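Local coordinates for solute Binding Protein BlMnBP1, Blac_00780 in complex with mannopentaose (Bifidobacterium, PDB 6I5W) that captures beta-manno-oligosaccharides as an extracellular solute-binding protein, probably to deliver them to an ABC transporter for uptake, at residues N130-G135 against A302-Y307; Y298-G303 against E361-A366. One frame throughout, in Å; residues are numbered along the deposited sequence. Where two conformers were deposited one is given.

Both interactions are built on the strand 298-309 and lie in one mixed sheet, their centres about 10 Å apart. Along the chain residues 130-135 come first, then 298-307, then 361-366. In interaction 1 the strand pairs antiparallel with strand 123-139; in interaction 2 its earlier part pairs in parallel with the short strand 361-363. Ala302 and Gly303 belong to both, and the two contacts meet directly where Thr133 CG2 packs on Leu362 CD2 at 3.9 Å. Interaction 1 is buried close to the centre of the molecule beside the bound mannose units, whereas interaction 2 is partly buried and carries the sheet outward, with Asp365 returning to the glycan.

Interaction 1 of 2, residues N130-G135 against A302-Y307. With BMA (beta-D-mannopyranose), chain B; BMA (beta-D-mannopyranose), chain C; BMA (beta-D-mannopyranose), chain D.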
# COMPACT_ATOMS: atom_id res chain seq x y z
N ASN A 130 -7.13 -6.55 -0.45
CA ASN A 130 -7.94 -5.35 -0.30
C ASN A 130 -7.53 -4.35 -1.37
O ASN A 130 -6.36 -4.29 -1.74
CB ASN A 130 -7.76 -4.78 1.10
CG ASN A 130 -8.75 -3.72 1.41
OD1 ASN A 130 -9.63 -3.45 0.60
ND2 ASN A 130 -8.64 -3.15 2.60
N GLY A 131 -8.48 -3.59 -1.90
CA GLY A 131 -8.16 -2.54 -2.85
C GLY A 131 -8.13 -1.16 -2.16
O GLY A 131 -9.13 -0.76 -1.57
N VAL A 132 -6.99 -0.49 -2.26
CA VAL A 132 -6.80 0.73 -1.48
C VAL A 132 -6.34 1.90 -2.35
O VAL A 132 -5.69 1.74 -3.38
CB VAL A 132 -5.78 0.50 -0.34
CG1 VAL A 132 -6.35 -0.49 0.67
CG2 VAL A 132 -4.48 0.02 -0.90
N THR A 133 -6.68 3.08 -1.88
CA THR A 133 -6.29 4.33 -2.52
C THR A 133 -5.17 4.96 -1.72
O THR A 133 -4.92 4.62 -0.55
CB THR A 133 -7.45 5.30 -2.62
OG1 THR A 133 -8.07 5.42 -1.34
CG2 THR A 133 -8.47 4.80 -3.59
N ALA A 134 -4.43 5.81 -2.40
CA ALA A 134 -3.32 6.54 -1.81
C ALA A 134 -3.84 7.94 -1.50
O ALA A 134 -4.11 8.73 -2.41
CB ALA A 134 -2.13 6.53 -2.76
N GLY A 135 -4.05 8.21 -0.23
CA GLY A 135 -4.68 9.45 0.17
C GLY A 135 -4.07 9.88 1.48
O GLY A 135 -2.99 9.42 1.83
N ALA A 302 -4.70 0.53 -5.89
CA ALA A 302 -3.72 -0.57 -5.96
C ALA A 302 -4.03 -1.56 -4.84
O ALA A 302 -4.77 -1.23 -3.93
CB ALA A 302 -2.32 -0.02 -5.88
N GLY A 303 -3.44 -2.74 -4.90
CA GLY A 303 -3.67 -3.74 -3.86
C GLY A 303 -2.94 -3.36 -2.58
O GLY A 303 -1.96 -2.64 -2.65
N ASP A 304 -3.45 -3.85 -1.44
CA ASP A 304 -2.85 -3.69 -0.09
C ASP A 304 -1.67 -4.67 -0.05
O ASP A 304 -0.61 -4.30 -0.58
CB ASP A 304 -3.88 -3.95 1.02
CG ASP A 304 -3.36 -3.68 2.42
OD1 ASP A 304 -2.19 -4.03 2.68
OD2 ASP A 304 -4.12 -3.12 3.23
N TYR A 305 -1.84 -5.86 0.54
CA TYR A 305 -0.83 -6.93 0.46
C TYR A 305 -1.52 -8.03 -0.34
O TYR A 305 -2.70 -8.21 -0.20
CB TYR A 305 -0.33 -7.30 1.84
CG TYR A 305 1.04 -6.78 2.18
CD1 TYR A 305 2.16 -7.23 1.51
CD2 TYR A 305 1.22 -5.85 3.18
CE1 TYR A 305 3.42 -6.77 1.82
CE2 TYR A 305 2.48 -5.38 3.51
CZ TYR A 305 3.58 -5.84 2.83
OH TYR A 305 4.82 -5.40 3.13
N SER A 306 -0.78 -8.70 -1.18
CA SER A 306 -1.34 -9.75 -2.02
C SER A 306 -0.95 -11.15 -1.53
O SER A 306 0.21 -11.42 -1.20
CB SER A 306 -0.86 -9.56 -3.47
OG SER A 306 -1.42 -8.41 -4.06
N TYR A 307 -1.95 -12.03 -1.51
CA TYR A 307 -1.75 -13.41 -1.09
C TYR A 307 -0.92 -14.19 -2.11
O TYR A 307 -1.32 -14.30 -3.27
CB TYR A 307 -3.10 -14.10 -0.93
CG TYR A 307 -4.08 -13.51 0.03
CD1 TYR A 307 -3.90 -13.65 1.39
CD2 TYR A 307 -5.21 -12.86 -0.42
CE1 TYR A 307 -4.81 -13.14 2.27
CE2 TYR A 307 -6.14 -12.35 0.46
CZ TYR A 307 -5.92 -12.50 1.82
OH TYR A 307 -6.82 -11.99 2.74
C1 BMA B . 1.01 -1.83 2.57
C2 BMA B . 0.08 -1.10 1.65
C3 BMA B . 0.31 -1.71 0.29
C4 BMA B . 1.77 -1.83 -0.09
C5 BMA B . 2.64 -2.39 1.02
C6 BMA B . 4.11 -2.18 0.74
O2 BMA B . 0.31 0.31 1.58
O3 BMA B . -0.40 -0.97 -0.72
O4 BMA B . 1.79 -2.82 -1.15
O5 BMA B . 2.32 -1.68 2.19
O6 BMA B . 4.83 -2.77 1.77
C1 BMA C . 1.47 -2.04 7.83
C2 BMA C . 2.69 -2.08 6.94
C3 BMA C . 2.35 -1.48 5.62
C4 BMA C . 1.08 -2.02 5.02
C5 BMA C . -0.03 -1.94 6.05
C6 BMA C . -1.38 -2.48 5.58
O2 BMA C . 3.03 -3.48 6.77
O3 BMA C . 3.43 -1.63 4.78
O4 BMA C . 0.70 -1.22 3.91
O5 BMA C . 0.41 -2.62 7.24
O6 BMA C . -1.24 -3.78 4.99
C1 BMA D . 2.59 -2.33 -2.13
C2 BMA D . 3.12 -3.46 -3.10
C3 BMA D . 3.65 -2.77 -4.39
C4 BMA D . 2.51 -1.80 -4.91
C5 BMA D . 2.36 -0.71 -3.83
C6 BMA D . 1.59 0.49 -4.26
O2 BMA D . 2.04 -4.35 -3.48
O3 BMA D . 4.12 -3.69 -5.34
O4 BMA D . 2.76 -1.22 -6.14
O5 BMA D . 1.73 -1.37 -2.76
O6 BMA D . 0.39 0.06 -4.84
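Val132 and Ala302 form an antiparallel hydrogen-bonded pair in the mixed sheet beneath the glycan pocket of this solute-binding protein. Val132 N gives to Ala302 O at 2.9 Å, and Ala302 N returns a bond to Val132 O at 3.0 Å; both are nearly straight. One step along, Gly131 faces Gly303 as a non-hydrogen-bonded pair, and beyond it Asp304 N reaches Asn130 O at 3.0 Å, tilted 21° from the carbonyl plane. Val132 CG2, set between its own backbone N and carbonyl carbon, leans over to Ala302 O at 3.3 Å. Asn130 CB and Asp304 CB touch beside this last backbone bond.

Ala302 and Gly303 of this pairing already line the glycan pocket, and Asp304 and Tyr305 follow them along the strand. With CG anti to the backbone N (chi1 -175°), the Asp304 carboxylate turns to the glycan, and OD1 accepts O6 of the chain C mannose. One face of the Tyr305 ring carries C5 of the chain B mannose, 3.8 Å above the plane and offset toward the rim, while Tyr305 OH accepts the same sugar's O6 at 3.0 Å. Further out, Trp269 packs on Asp304, Tyr67 meets the Tyr305 ring edge-to-face, and Glu117 OE2 accepts the N-H of Gly303.

Interaction 2 of 2, residues Y298-G303 against E361-A366; sequences YATIAG and ELITDA. With BMA (beta-D-mannopyranose), chain B.
Tyr298 and Glu361 lie side by side on neighbouring strands and point the same way, with Tyr298 CE2 3.8 Å from Glu361 CB. Ring and carboxylate planes are 41° apart. Glu361 bends at chi2 (82°), which leads its carboxylate away from the ring and leaves only the methylenes alongside it. Ile363 closes in at the ring's edge, its CG2 4.2 Å from Tyr298 CD2. With the ring of Tyr298 cut back to an alanine, the Glu361 methylenes would probably lose the surface they lie along, and a gap is likely to open beside Ile363 CG2.

Thr300 and Ile363 continue this face and cross obliquely, Thr300 OG1 standing 3.9 Å from Ile363 CG1. Asp365 comes over the CG2 methyl of Thr300 at about a right angle. A modelled water sits between Thr300 OG1 and Asp365 OD1, but both of its distances are so short that the bridge is best read with caution.

On the face of Ala299 and Leu362, Ala299 CB meets Leu362 CD2 at 3.7 Å; the Ile301 chain runs at a slant past Leu362, bringing CD1 within 4.0 Å of Leu362 CB. Phe357 and Val360 also cover Ala299.

Between the strands run three backbone bonds: Ala299 N to Glu361 O at 3.3 Å, Ile363 N to Ala299 O at 3.0 Å, and a short one of 2.6 Å from Ile301 N to Ile363 O. The strand axes are inclined by 33°. This pattern, in which Ala299 bonds through its N and O to Glu361 and Ile363, the residues flanking its partner Leu362, marks a parallel strand pair, here added to the central sheet of a solute-binding protein and leading Asp365 into the glycan pocket.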
# COMPACT_ATOMS: atom_id res chain seq x y z
N TYR A 298 -6.51 13.00 -8.68
CA TYR A 298 -6.38 11.60 -9.07
C TYR A 298 -5.90 10.73 -7.92
O TYR A 298 -5.00 11.11 -7.16
CB TYR A 298 -5.37 11.42 -10.22
CG TYR A 298 -5.82 11.97 -11.51
CD1 TYR A 298 -5.59 13.31 -11.83
CD2 TYR A 298 -6.45 11.18 -12.42
CE1 TYR A 298 -6.01 13.83 -13.03
CE2 TYR A 298 -6.92 11.71 -13.63
CZ TYR A 298 -6.68 13.04 -13.92
OH TYR A 298 -7.09 13.59 -15.11
N ALA A 299 -6.45 9.53 -7.82
CA ALA A 299 -6.03 8.61 -6.78
C ALA A 299 -5.92 7.22 -7.38
O ALA A 299 -6.84 6.75 -8.06
CB ALA A 299 -6.98 8.63 -5.59
N THR A 300 -4.78 6.59 -7.17
CA THR A 300 -4.57 5.28 -7.78
C THR A 300 -5.18 4.23 -6.86
O THR A 300 -5.00 4.28 -5.64
CB THR A 300 -3.08 4.99 -7.99
OG1 THR A 300 -2.50 5.98 -8.84
CG2 THR A 300 -2.90 3.61 -8.65
N ILE A 301 -5.93 3.31 -7.45
CA ILE A 301 -6.32 2.11 -6.72
C ILE A 301 -5.26 1.05 -6.96
O ILE A 301 -4.99 0.70 -8.11
CB ILE A 301 -7.69 1.57 -7.17
CG1 ILE A 301 -8.71 2.66 -7.19
CG2 ILE A 301 -8.14 0.45 -6.21
CD1 ILE A 301 -10.06 2.19 -7.56
N ALA A 302 -4.70 0.53 -5.89
CA ALA A 302 -3.72 -0.57 -5.96
C ALA A 302 -4.03 -1.56 -4.84
O ALA A 302 -4.77 -1.23 -3.93
CB ALA A 302 -2.32 -0.02 -5.88
N GLY A 303 -3.44 -2.74 -4.90
CA GLY A 303 -3.67 -3.74 -3.86
C GLY A 303 -2.94 -3.36 -2.58
O GLY A 303 -1.96 -2.64 -2.65
N GLU A 361 -10.88 11.24 -9.80
CA GLU A 361 -10.82 10.26 -10.88
C GLU A 361 -9.93 9.12 -10.37
O GLU A 361 -8.73 9.29 -10.16
CB GLU A 361 -10.28 10.87 -12.17
CG GLU A 361 -10.47 9.98 -13.38
CD GLU A 361 -11.87 10.05 -14.00
OE1 GLU A 361 -12.15 11.04 -14.72
OE2 GLU A 361 -12.70 9.12 -13.77
N LEU A 362 -10.53 7.98 -10.10
CA LEU A 362 -9.75 6.85 -9.63
C LEU A 362 -9.16 6.12 -10.82
O LEU A 362 -9.81 5.95 -11.85
CB LEU A 362 -10.64 5.94 -8.80
CG LEU A 362 -11.14 6.71 -7.58
CD1 LEU A 362 -12.36 6.04 -7.02
CD2 LEU A 362 -10.01 6.79 -6.56
N ILE A 363 -7.89 5.73 -10.68
CA ILE A 363 -7.17 5.05 -11.74
C ILE A 363 -6.31 3.91 -11.21
O ILE A 363 -5.99 3.84 -10.02
CB ILE A 363 -6.24 6.03 -12.54
CG1 ILE A 363 -5.19 6.64 -11.61
CG2 ILE A 363 -7.05 7.11 -13.18
CD1 ILE A 363 -4.07 7.31 -12.35
N THR A 364 -5.91 3.04 -12.13
CA THR A 364 -5.03 1.91 -11.86
C THR A 364 -3.84 2.01 -12.80
O THR A 364 -4.02 2.18 -14.01
CB THR A 364 -5.77 0.59 -12.08
OG1 THR A 364 -6.45 0.62 -13.36
CG2 THR A 364 -6.81 0.37 -10.98
N ASP A 365 -2.64 1.92 -12.24
CA ASP A 365 -1.44 1.86 -13.06
C ASP A 365 -1.59 0.85 -14.19
O ASP A 365 -1.94 -0.33 -13.98
CB ASP A 365 -0.24 1.53 -12.18
CG ASP A 365 0.11 2.66 -11.25
OD1 ASP A 365 -0.27 3.78 -11.60
OD2 ASP A 365 0.76 2.45 -10.19
N ALA A 366 -1.31 1.32 -15.40
CA ALA A 366 -1.28 0.46 -16.55
C ALA A 366 -0.02 -0.42 -16.54
O ALA A 366 1.02 -0.04 -15.98
CB ALA A 366 -1.32 1.28 -17.83
C1 BMA B . 1.01 -1.83 2.57
C2 BMA B . 0.08 -1.10 1.65
C3 BMA B . 0.31 -1.71 0.29
C4 BMA B . 1.77 -1.83 -0.09
C5 BMA B . 2.64 -2.39 1.02
C6 BMA B . 4.11 -2.18 0.74
O2 BMA B . 0.31 0.31 1.58
O3 BMA B . -0.40 -0.97 -0.72
O4 BMA B . 1.79 -2.82 -1.15
O5 BMA B . 2.32 -1.68 2.19
O6 BMA B . 4.83 -2.77 1.77
O HOH W 1 -0.20 5.39 -9.76